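Local coordinates for protein amino acid amide racemase (Ochrobactrum anthropi, PDB 6GIO) that is a pyridoxal-5'-phosphate-dependent enzyme of the class-III aminotransferase family, with the cofactor covalently attached to the protein and a two-subunit assembly, at residues V235-V240 against E256-D261; A200-E205 against H231-V236; E239-L244 against F265-G270. All coordinates share one frame; numbering follows the deposited sequence.

Contact 1. Residues V235-V240 against E256-D261; sequences VVVDEV and EGLEPD. With PLP (pyridoxal-5'-phosphate), chain G.
V235 and D261 meet through a pair of hydrogen bonds. The backbone N of V235 donates to OD2 of D261 (2.9 Å, 153° at the hydrogen), OD2 accepting through its anti lone pair; a weak bond returns from D261 N to V235 O. With CG of D261 beside its own backbone N (chi1 -66°), the carboxylate turns back toward V235, and OD2 also takes a salt bridge from R229. This joins the loop ahead of strand 262-265 to strand 234-238, its parallel neighbour in the seven-stranded sheet of this fold-type I PLP enzyme. Beside the polar pair, CB of P260 packs 3.6 Å from V235 O. The CG2 branch of V237 reaches both P260 CB (3.8 Å) and L258 CD1 (3.9 Å), and the side chains cross at a slant. Farther along the chain, D238 extends its carboxylate anti to the backbone N (chi1 -171°), bringing OD2 to 2.5 Å from PLP N1; H140 ND1 is a second partner of that oxygen. OD1 accepts from V240 N in an Asx turn (2.9 Å), and V240 lays CG1 over the pyridine face, 3.6 Å from PLP C4.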
loop_
_atom_site.group_PDB
_atom_site.type_symbol
_atom_site.label_atom_id
_atom_site.label_comp_id
_atom_site.label_asym_id
_atom_site.label_seq_id
_atom_site.Cartn_x
_atom_site.Cartn_y
_atom_site.Cartn_z
ATOM N N VAL C 235 -4.679 -23.533 -1.298
ATOM C CA VAL C 235 -5.494 -23.017 -2.357
ATOM C C VAL C 235 -5.890 -21.579 -2.004
ATOM O O VAL C 235 -6.495 -21.313 -0.962
ATOM C CB VAL C 235 -6.720 -23.931 -2.546
ATOM C CG1 VAL C 235 -7.629 -23.412 -3.646
ATOM C CG2 VAL C 235 -6.261 -25.360 -2.848
ATOM N N VAL C 236 -5.470 -20.658 -2.860
ATOM C CA VAL C 236 -5.580 -19.247 -2.583
ATOM C C VAL C 236 -6.530 -18.710 -3.636
ATOM O O VAL C 236 -6.255 -18.842 -4.811
ATOM C CB VAL C 236 -4.211 -18.514 -2.742
ATOM C CG1 VAL C 236 -4.348 -17.013 -2.463
ATOM C CG2 VAL C 236 -3.114 -19.110 -1.864
ATOM N N VAL C 237 -7.613 -18.067 -3.232
ATOM C CA VAL C 237 -8.454 -17.357 -4.176
ATOM C C VAL C 237 -8.275 -15.824 -4.043
ATOM O O VAL C 237 -8.426 -15.244 -2.962
ATOM C CB VAL C 237 -9.957 -17.734 -4.015
ATOM C CG1 VAL C 237 -10.806 -16.927 -4.983
ATOM C CG2 VAL C 237 -10.181 -19.217 -4.272
ATOM N N ASP C 238 -7.976 -15.185 -5.164
ATOM C CA ASP C 238 -7.908 -13.708 -5.274
ATOM C C ASP C 238 -9.298 -13.139 -5.573
ATOM O O ASP C 238 -9.767 -13.224 -6.711
ATOM C CB ASP C 238 -6.945 -13.352 -6.407
ATOM C CG ASP C 238 -6.624 -11.861 -6.462
ATOM O OD1 ASP C 238 -7.441 -11.063 -5.978
ATOM O OD2 ASP C 238 -5.551 -11.480 -6.981
ATOM N N GLU C 239 -9.958 -12.577 -4.566
ATOM C CA GLU C 239 -11.277 -11.970 -4.722
ATOM C C GLU C 239 -11.152 -10.445 -4.886
ATOM O O GLU C 239 -12.116 -9.715 -4.801
ATOM C CB GLU C 239 -12.179 -12.307 -3.542
ATOM C CG GLU C 239 -12.583 -13.795 -3.439
ATOM C CD GLU C 239 -13.828 -14.181 -4.272
ATOM O OE1 GLU C 239 -14.716 -13.308 -4.428
ATOM O OE2 GLU C 239 -13.941 -15.353 -4.768
ATOM N N VAL C 240 -9.959 -9.970 -5.140
ATOM C CA VAL C 240 -9.734 -8.545 -5.137
ATOM C C VAL C 240 -10.661 -7.833 -6.108
ATOM O O VAL C 240 -11.235 -6.783 -5.771
ATOM C CB VAL C 240 -8.250 -8.219 -5.442
ATOM C CG1 VAL C 240 -8.072 -6.715 -5.714
ATOM C CG2 VAL C 240 -7.385 -8.646 -4.272
ATOM N N GLU C 256 -18.183 -21.538 -7.740
ATOM C CA GLU C 256 -17.273 -22.491 -8.379
ATOM C C GLU C 256 -16.985 -23.710 -7.515
ATOM O O GLU C 256 -16.127 -24.504 -7.890
ATOM C CB GLU C 256 -15.954 -21.804 -8.724
ATOM C CG GLU C 256 -16.083 -20.661 -9.729
ATOM C CD GLU C 256 -16.302 -21.147 -11.137
ATOM O OE1 GLU C 256 -16.138 -22.374 -11.381
ATOM O OE2 GLU C 256 -16.640 -20.297 -12.000
ATOM N N GLY C 257 -17.685 -23.857 -6.391
ATOM C CA GLY C 257 -17.555 -25.068 -5.552
ATOM C C GLY C 257 -16.221 -25.107 -4.801
ATOM O O GLY C 257 -15.724 -26.173 -4.436
ATOM N N LEU C 258 -15.636 -23.932 -4.580
ATOM C CA LEU C 258 -14.289 -23.819 -3.977
ATOM C C LEU C 258 -14.354 -23.655 -2.446
ATOM O O LEU C 258 -15.279 -23.052 -1.914
ATOM C CB LEU C 258 -13.555 -22.635 -4.613
ATOM C CG LEU C 258 -13.116 -22.730 -6.085
ATOM C CD1 LEU C 258 -12.382 -21.471 -6.493
ATOM C CD2 LEU C 258 -12.216 -23.946 -6.293
ATOM N N GLU C 259 -13.380 -24.223 -1.747
ATOM C CA GLU C 259 -13.256 -24.078 -0.277
ATOM C C GLU C 259 -11.827 -23.711 -0.006
ATOM O O GLU C 259 -11.019 -24.575 0.328
ATOM C CB GLU C 259 -13.643 -25.382 0.444
ATOM C CG GLU C 259 -15.130 -25.638 0.391
ATOM C CD GLU C 259 -15.455 -27.050 0.802
ATOM O OE1 GLU C 259 -15.409 -27.952 -0.047
ATOM O OE2 GLU C 259 -15.738 -27.253 1.981
ATOM N N PRO C 260 -11.495 -22.419 -0.203
ATOM C CA PRO C 260 -10.088 -22.075 -0.183
ATOM C C PRO C 260 -9.458 -22.135 1.205
ATOM O O PRO C 260 -10.115 -21.932 2.201
ATOM C CB PRO C 260 -10.061 -20.623 -0.719
ATOM C CG PRO C 260 -11.455 -20.102 -0.559
ATOM C CD PRO C 260 -12.370 -21.282 -0.570
ATOM N N ASP C 261 -8.156 -22.344 1.229
ATOM C CA ASP C 261 -7.383 -22.146 2.406
ATOM C C ASP C 261 -7.201 -20.665 2.713
ATOM O O ASP C 261 -7.084 -20.275 3.871
ATOM C CB ASP C 261 -6.039 -22.823 2.150
ATOM C CG ASP C 261 -6.186 -24.362 2.025
ATOM O OD1 ASP C 261 -6.657 -24.924 3.014
ATOM O OD2 ASP C 261 -5.849 -24.973 0.972
HETATM N N1 PLP G . -5.536 -9.090 -7.766
HETATM C C2 PLP G . -6.559 -8.909 -8.637
HETATM C C2A PLP G . -7.403 -10.041 -9.135
HETATM C C3 PLP G . -6.878 -7.555 -9.159
HETATM O O3 PLP G . -7.886 -7.394 -10.025
HETATM C C4 PLP G . -6.106 -6.386 -8.695
HETATM C C4A PLP G . -6.430 -5.018 -9.202
HETATM C C5 PLP G . -5.004 -6.702 -7.720
HETATM C C6 PLP G . -4.793 -8.041 -7.323
HETATM C C5A PLP G . -4.099 -5.587 -7.220
HETATM O O4P PLP G . -4.780 -4.479 -6.618
HETATM P P PLP G . -4.086 -3.046 -6.500
HETATM O O1P PLP G . -4.885 -2.409 -5.406
HETATM O O2P PLP G . -4.260 -2.360 -7.843
HETATM O O3P PLP G . -2.646 -3.319 -6.090
#

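Contact 2. Residues A200-E205 against H231-V236; sequences AAVFIE and HGILVV
V236 covers one face of the F203 ring: its CG1 methyl makes a CH-pi contact 4.1 Å from the ring centroid, 27° off the normal, and comes closest to the ring at F203 CE2 (3.7 Å). The two side chains run side by side and point the same way, and CG1 is brought to the ring by standing anti to the backbone N of V236. The second methyl, CG2, turns instead to A201 CB (4.0 Å). Outside the pair, the ring of H140 meets that of F203 with the planes at about 60°, and N116 and L123 of helix 112-127 pack on F203 and V236, respectively.

Strands 199-204 and 234-238 are parallel neighbours in the central sheet and form a beta-alpha-beta crossover through helix 220-229, which packs on the opposite sheet face, that of V202 and V235. There V202 puts CG1 in the crowded position between N and carbonyl carbon (chi1 47°), near CG2 of both V235 and I233, while I204 CD1 reaches V235 CG1 at 3.9 Å.

Four backbone bonds join the strands. L234 N donates to A200 O and V236 N to V202 O; V202 N and I204 N in turn donate to L234 O and V236 O. The CA of A201 also lies 3.1 Å from L234 O, a CA-H...O contact. Just ahead of the second strand, G232 is the C-prime residue of the Schellman motif that ends helix 220-229, and a water donates to G232 O and to A200 O, each at 2.8 Å.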
loop_
_atom_site.group_PDB
_atom_site.type_symbol
_atom_site.label_atom_id
_atom_site.label_comp_id
_atom_site.label_asym_id
_atom_site.label_seq_id
_atom_site.Cartn_x
_atom_site.Cartn_y
_atom_site.Cartn_z
ATOM N N ALA C 200 4.009 -24.604 -2.666
ATOM C CA ALA C 200 3.377 -23.962 -1.502
ATOM C C ALA C 200 1.864 -23.775 -1.711
ATOM O O ALA C 200 1.041 -24.102 -0.841
ATOM C CB ALA C 200 4.000 -22.586 -1.254
ATOM N N ALA C 201 1.530 -23.208 -2.869
ATOM C CA ALA C 201 0.208 -22.700 -3.128
ATOM C C ALA C 201 -0.112 -22.596 -4.599
ATOM O O ALA C 201 0.793 -22.472 -5.430
ATOM C CB ALA C 201 0.116 -21.319 -2.528
ATOM N N VAL C 202 -1.410 -22.589 -4.912
ATOM C CA VAL C 202 -1.913 -22.271 -6.254
ATOM C C VAL C 202 -2.728 -21.039 -6.072
ATOM O O VAL C 202 -3.541 -20.980 -5.133
ATOM C CB VAL C 202 -2.788 -23.406 -6.882
ATOM C CG1 VAL C 202 -3.827 -23.935 -5.916
ATOM C CG2 VAL C 202 -3.454 -22.965 -8.186
ATOM N N PHE C 203 -2.513 -20.062 -6.971
ATOM C CA PHE C 203 -3.278 -18.826 -6.968
ATOM C C PHE C 203 -4.319 -18.797 -8.049
ATOM O O PHE C 203 -3.990 -18.917 -9.255
ATOM C CB PHE C 203 -2.374 -17.632 -7.163
ATOM C CG PHE C 203 -1.672 -17.180 -5.909
ATOM C CD1 PHE C 203 -0.619 -17.911 -5.394
ATOM C CD2 PHE C 203 -2.036 -15.972 -5.284
ATOM C CE1 PHE C 203 0.061 -17.476 -4.249
ATOM C CE2 PHE C 203 -1.371 -15.531 -4.164
ATOM C CZ PHE C 203 -0.311 -16.277 -3.637
ATOM N N ILE C 204 -5.555 -18.543 -7.631
ATOM C CA ILE C 204 -6.744 -18.667 -8.509
ATOM C C ILE C 204 -7.544 -17.377 -8.523
ATOM O O ILE C 204 -8.041 -16.951 -7.448
ATOM C CB ILE C 204 -7.703 -19.763 -7.998
ATOM C CG1 ILE C 204 -7.076 -21.148 -8.073
ATOM C CG2 ILE C 204 -9.009 -19.749 -8.776
ATOM C CD1 ILE C 204 -7.879 -22.207 -7.315
ATOM N N GLU C 205 -7.639 -16.734 -9.691
ATOM C CA GLU C 205 -8.711 -15.787 -9.933
ATOM C C GLU C 205 -9.978 -16.574 -10.365
ATOM O O GLU C 205 -9.935 -17.314 -11.355
ATOM C CB GLU C 205 -8.353 -14.816 -11.076
ATOM C CG GLU C 205 -7.165 -13.896 -10.858
ATOM C CD GLU C 205 -7.105 -12.799 -11.917
ATOM O OE1 GLU C 205 -6.149 -12.703 -12.672
ATOM O OE2 GLU C 205 -8.034 -12.010 -12.010
ATOM N N HIS C 231 -2.097 -32.921 -2.506
ATOM C CA HIS C 231 -0.662 -32.919 -2.176
ATOM C C HIS C 231 -0.289 -31.869 -1.159
ATOM O O HIS C 231 0.890 -31.522 -1.045
ATOM C CB HIS C 231 0.179 -32.699 -3.449
ATOM C CG HIS C 231 -0.095 -33.697 -4.530
ATOM N ND1 HIS C 231 0.397 -34.986 -4.488
ATOM C CD2 HIS C 231 -0.807 -33.603 -5.678
ATOM C CE1 HIS C 231 -0.013 -35.648 -5.556
ATOM N NE2 HIS C 231 -0.744 -34.831 -6.293
ATOM N N GLY C 232 -1.283 -31.379 -0.409
ATOM C CA GLY C 232 -1.065 -30.393 0.612
ATOM C C GLY C 232 -0.816 -28.990 0.066
ATOM O O GLY C 232 -0.430 -28.117 0.824
ATOM N N ILE C 233 -1.009 -28.765 -1.234
ATOM C CA ILE C 233 -0.820 -27.422 -1.808
ATOM C C ILE C 233 -1.989 -26.551 -1.297
ATOM O O ILE C 233 -3.172 -26.903 -1.426
ATOM C CB ILE C 233 -0.789 -27.435 -3.356
ATOM C CG1 ILE C 233 0.388 -28.267 -3.866
ATOM C CG2 ILE C 233 -0.664 -26.035 -3.912
ATOM C CD1 ILE C 233 0.353 -28.728 -5.305
ATOM N N LEU C 234 -1.676 -25.414 -0.705
ATOM C CA LEU C 234 -2.719 -24.517 -0.247
ATOM C C LEU C 234 -3.371 -23.763 -1.424
ATOM O O LEU C 234 -2.702 -23.396 -2.409
ATOM C CB LEU C 234 -2.147 -23.537 0.772
ATOM C CG LEU C 234 -1.571 -24.163 2.045
ATOM C CD1 LEU C 234 -0.957 -23.108 2.969
ATOM C CD2 LEU C 234 -2.642 -24.964 2.759
ATOM N N VAL C 235 -4.679 -23.533 -1.298
ATOM C CA VAL C 235 -5.494 -23.017 -2.357
ATOM C C VAL C 235 -5.890 -21.579 -2.004
ATOM O O VAL C 235 -6.495 -21.313 -0.962
ATOM C CB VAL C 235 -6.720 -23.931 -2.546
ATOM C CG1 VAL C 235 -7.629 -23.412 -3.646
ATOM C CG2 VAL C 235 -6.261 -25.360 -2.848
ATOM N N VAL C 236 -5.470 -20.658 -2.860
ATOM C CA VAL C 236 -5.580 -19.247 -2.583
ATOM C C VAL C 236 -6.530 -18.710 -3.636
ATOM O O VAL C 236 -6.255 -18.842 -4.811
ATOM C CB VAL C 236 -4.211 -18.514 -2.742
ATOM C CG1 VAL C 236 -4.348 -17.013 -2.463
ATOM C CG2 VAL C 236 -3.114 -19.110 -1.864
HETATM O O HOH W 1 1.608 -26.142 0.981
#

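Contact 3. Residues E239-L244 against F265-G270; sequences EVKVGL and FGKGLG. With PLP (pyridoxal-5'-phosphate), chain G.
K267 extends past V240 as a nearly straight chain, anti at chi2 and chi3, and bends only at chi4 (79°), which turns NZ into its covalent bond with PLP C4A (1.3 Å). On the way its CB passes 3.3 Å from V240 O and its CG lies 3.8 Å from V240 CG1. K241 has its CB 3.2 Å from PLP O3. Its chain leaves the backbone anti to N and folds at chi2 (76°), which carries CD to 3.9 Å from CE of K267, the two lysine chains crossing obliquely. NZ of K241 turns elsewhere, to a salt bridge with E397 and a hydrogen bond to A51 O.

No direct hydrogen bond spans the segments; two waters do the work. One donates to E239 O and accepts from G266 N, lying in the plane of the F265 ring at its edge; the other donates to V240 O and accepts from G268 N. V240 CG2 packs on the backbone between F265 and G266. Farther from the cofactor, L244, in the left-handed helical region of phi and psi, divides its methyls: CD2 lies 4.0 Å from F265 CE1, the side chains crossing at about a right angle, and CD1 touches L269 CD1 at 3.7 Å. L310 of helix 300-315 packs on both leucines.

T295 of the second subunit packs on K267 and hydrogen-bonds PLP through OG1, placing the pocket at the dimer interface. The lysine linked to C4A is consistent with the internal aldimine typical of fold-type I PLP enzymes.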
loop_
_atom_site.group_PDB
_atom_site.type_symbol
_atom_site.label_atom_id
_atom_site.label_comp_id
_atom_site.label_asym_id
_atom_site.label_seq_id
_atom_site.Cartn_x
_atom_site.Cartn_y
_atom_site.Cartn_z
ATOM N N GLU C 239 -9.958 -12.577 -4.566
ATOM C CA GLU C 239 -11.277 -11.970 -4.722
ATOM C C GLU C 239 -11.152 -10.445 -4.886
ATOM O O GLU C 239 -12.116 -9.715 -4.801
ATOM C CB GLU C 239 -12.179 -12.307 -3.542
ATOM C CG GLU C 239 -12.583 -13.795 -3.439
ATOM C CD GLU C 239 -13.828 -14.181 -4.272
ATOM O OE1 GLU C 239 -14.716 -13.308 -4.428
ATOM O OE2 GLU C 239 -13.941 -15.353 -4.768
ATOM N N VAL C 240 -9.959 -9.970 -5.140
ATOM C CA VAL C 240 -9.734 -8.545 -5.137
ATOM C C VAL C 240 -10.661 -7.833 -6.108
ATOM O O VAL C 240 -11.235 -6.783 -5.771
ATOM C CB VAL C 240 -8.250 -8.219 -5.442
ATOM C CG1 VAL C 240 -8.072 -6.715 -5.714
ATOM C CG2 VAL C 240 -7.385 -8.646 -4.272
ATOM N N LYS C 241 -10.836 -8.410 -7.295
ATOM C CA LYS C 241 -11.565 -7.718 -8.375
ATOM C C LYS C 241 -13.067 -7.992 -8.385
ATOM O O LYS C 241 -13.822 -7.099 -8.618
ATOM C CB LYS C 241 -10.973 -8.105 -9.743
ATOM C CG LYS C 241 -11.615 -7.440 -10.962
ATOM C CD LYS C 241 -11.167 -6.016 -11.105
ATOM C CE LYS C 241 -11.498 -5.493 -12.483
ATOM N NZ LYS C 241 -11.116 -4.061 -12.622
ATOM N N VAL C 242 -13.492 -9.224 -8.148
ATOM C CA VAL C 242 -14.883 -9.625 -8.378
ATOM C C VAL C 242 -15.535 -10.083 -7.070
ATOM O O VAL C 242 -16.621 -10.702 -7.070
ATOM C CB VAL C 242 -15.011 -10.762 -9.450
ATOM C CG1 VAL C 242 -14.499 -10.323 -10.814
ATOM C CG2 VAL C 242 -14.327 -12.048 -9.006
ATOM N N GLY C 243 -14.871 -9.759 -5.952
ATOM C CA GLY C 243 -15.349 -10.131 -4.620
ATOM C C GLY C 243 -16.476 -9.225 -4.139
ATOM O O GLY C 243 -16.820 -8.196 -4.782
ATOM N N LEU C 244 -17.034 -9.653 -3.006
ATOM C CA LEU C 244 -17.897 -8.876 -2.110
ATOM C C LEU C 244 -19.239 -8.505 -2.720
ATOM O O LEU C 244 -19.564 -7.331 -2.846
ATOM C CB LEU C 244 -17.153 -7.663 -1.556
ATOM C CG LEU C 244 -15.965 -8.060 -0.649
ATOM C CD1 LEU C 244 -15.328 -6.820 -0.042
ATOM C CD2 LEU C 244 -16.344 -9.052 0.465
ATOM N N PHE C 265 -8.552 -10.139 -0.330
ATOM C CA PHE C 265 -9.542 -9.134 -0.631
ATOM C C PHE C 265 -8.903 -7.782 -0.927
ATOM O O PHE C 265 -7.806 -7.484 -0.449
ATOM C CB PHE C 265 -10.496 -8.947 0.537
ATOM C CG PHE C 265 -11.285 -10.178 0.919
ATOM C CD1 PHE C 265 -12.479 -10.459 0.306
ATOM C CD2 PHE C 265 -10.879 -10.973 1.984
ATOM C CE1 PHE C 265 -13.218 -11.542 0.689
ATOM C CE2 PHE C 265 -11.640 -12.055 2.401
ATOM C CZ PHE C 265 -12.803 -12.348 1.738
ATOM N N GLY C 266 -9.605 -6.957 -1.695
ATOM C CA GLY C 266 -9.130 -5.603 -1.935
ATOM C C GLY C 266 -10.117 -4.754 -2.670
ATOM O O GLY C 266 -11.320 -4.977 -2.617
ATOM N N LYS C 267 -9.585 -3.765 -3.381
ATOM C CA LYS C 267 -10.394 -2.875 -4.184
ATOM C C LYS C 267 -11.671 -2.427 -3.420
ATOM O O LYS C 267 -11.591 -1.607 -2.494
ATOM C CB LYS C 267 -10.682 -3.514 -5.540
ATOM C CG LYS C 267 -9.549 -3.353 -6.553
ATOM C CD LYS C 267 -9.874 -3.981 -7.924
ATOM C CE LYS C 267 -8.810 -3.695 -9.002
ATOM N NZ LYS C 267 -7.588 -4.533 -8.949
ATOM N N GLY C 268 -12.831 -2.963 -3.803
ATOM C CA GLY C 268 -14.111 -2.549 -3.254
ATOM C C GLY C 268 -14.271 -2.706 -1.753
ATOM O O GLY C 268 -15.153 -2.092 -1.194
ATOM N N LEU C 269 -13.440 -3.530 -1.108
ATOM C CA LEU C 269 -13.475 -3.679 0.363
ATOM C C LEU C 269 -13.397 -2.346 1.069
ATOM O O LEU C 269 -14.067 -2.158 2.083
ATOM C CB LEU C 269 -12.386 -4.602 0.883
ATOM C CG LEU C 269 -12.341 -4.843 2.395
ATOM C CD1 LEU C 269 -13.600 -5.508 2.929
ATOM C CD2 LEU C 269 -11.129 -5.682 2.697
ATOM N N GLY C 270 -12.636 -1.418 0.510
ATOM C CA GLY C 270 -12.415 -0.126 1.119
ATOM C C GLY C 270 -13.424 0.958 0.749
ATOM O O GLY C 270 -13.405 2.042 1.337
HETATM N N1 PLP G . -5.536 -9.090 -7.766
HETATM C C2 PLP G . -6.559 -8.909 -8.637
HETATM C C2A PLP G . -7.403 -10.041 -9.135
HETATM C C3 PLP G . -6.878 -7.555 -9.159
HETATM O O3 PLP G . -7.886 -7.394 -10.025
HETATM C C4 PLP G . -6.106 -6.386 -8.695
HETATM C C4A PLP G . -6.430 -5.018 -9.202
HETATM C C5 PLP G . -5.004 -6.702 -7.720
HETATM C C6 PLP G . -4.793 -8.041 -7.323
HETATM C C5A PLP G . -4.099 -5.587 -7.220
HETATM O O4P PLP G . -4.780 -4.479 -6.618
HETATM P P PLP G . -4.086 -3.046 -6.500
HETATM O O1P PLP G . -4.885 -2.409 -5.406
HETATM O O2P PLP G . -4.260 -2.360 -7.843
HETATM O O3P PLP G . -2.646 -3.319 -6.090
HETATM O O HOH W 2 -12.250 -7.870 -2.566
HETATM O O HOH W 3 -13.684 -5.158 -5.538
#

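Overall arrangement
The three contacts run along the central seven-stranded sheet toward the middle of the chain and the cofactor. Contact 2 opens the series, pairing strands 199-204 and 234-238; contact 1 shares V235 and V236 with it and ties the same strand to the loop entering strand 262-265. Their centres are about 9 Å apart, and D238 N reaches I204 O in a probable hydrogen bond. Contact 3 begins on the overlapping residues E239 and V240, its centre about 13 Å from that of contact 1 and 19 Å from that of contact 2. The end of strand 234-238, the loop after it and the loop after strand 262-265 thus face one PLP, whose pocket also includes E205 of contact 2.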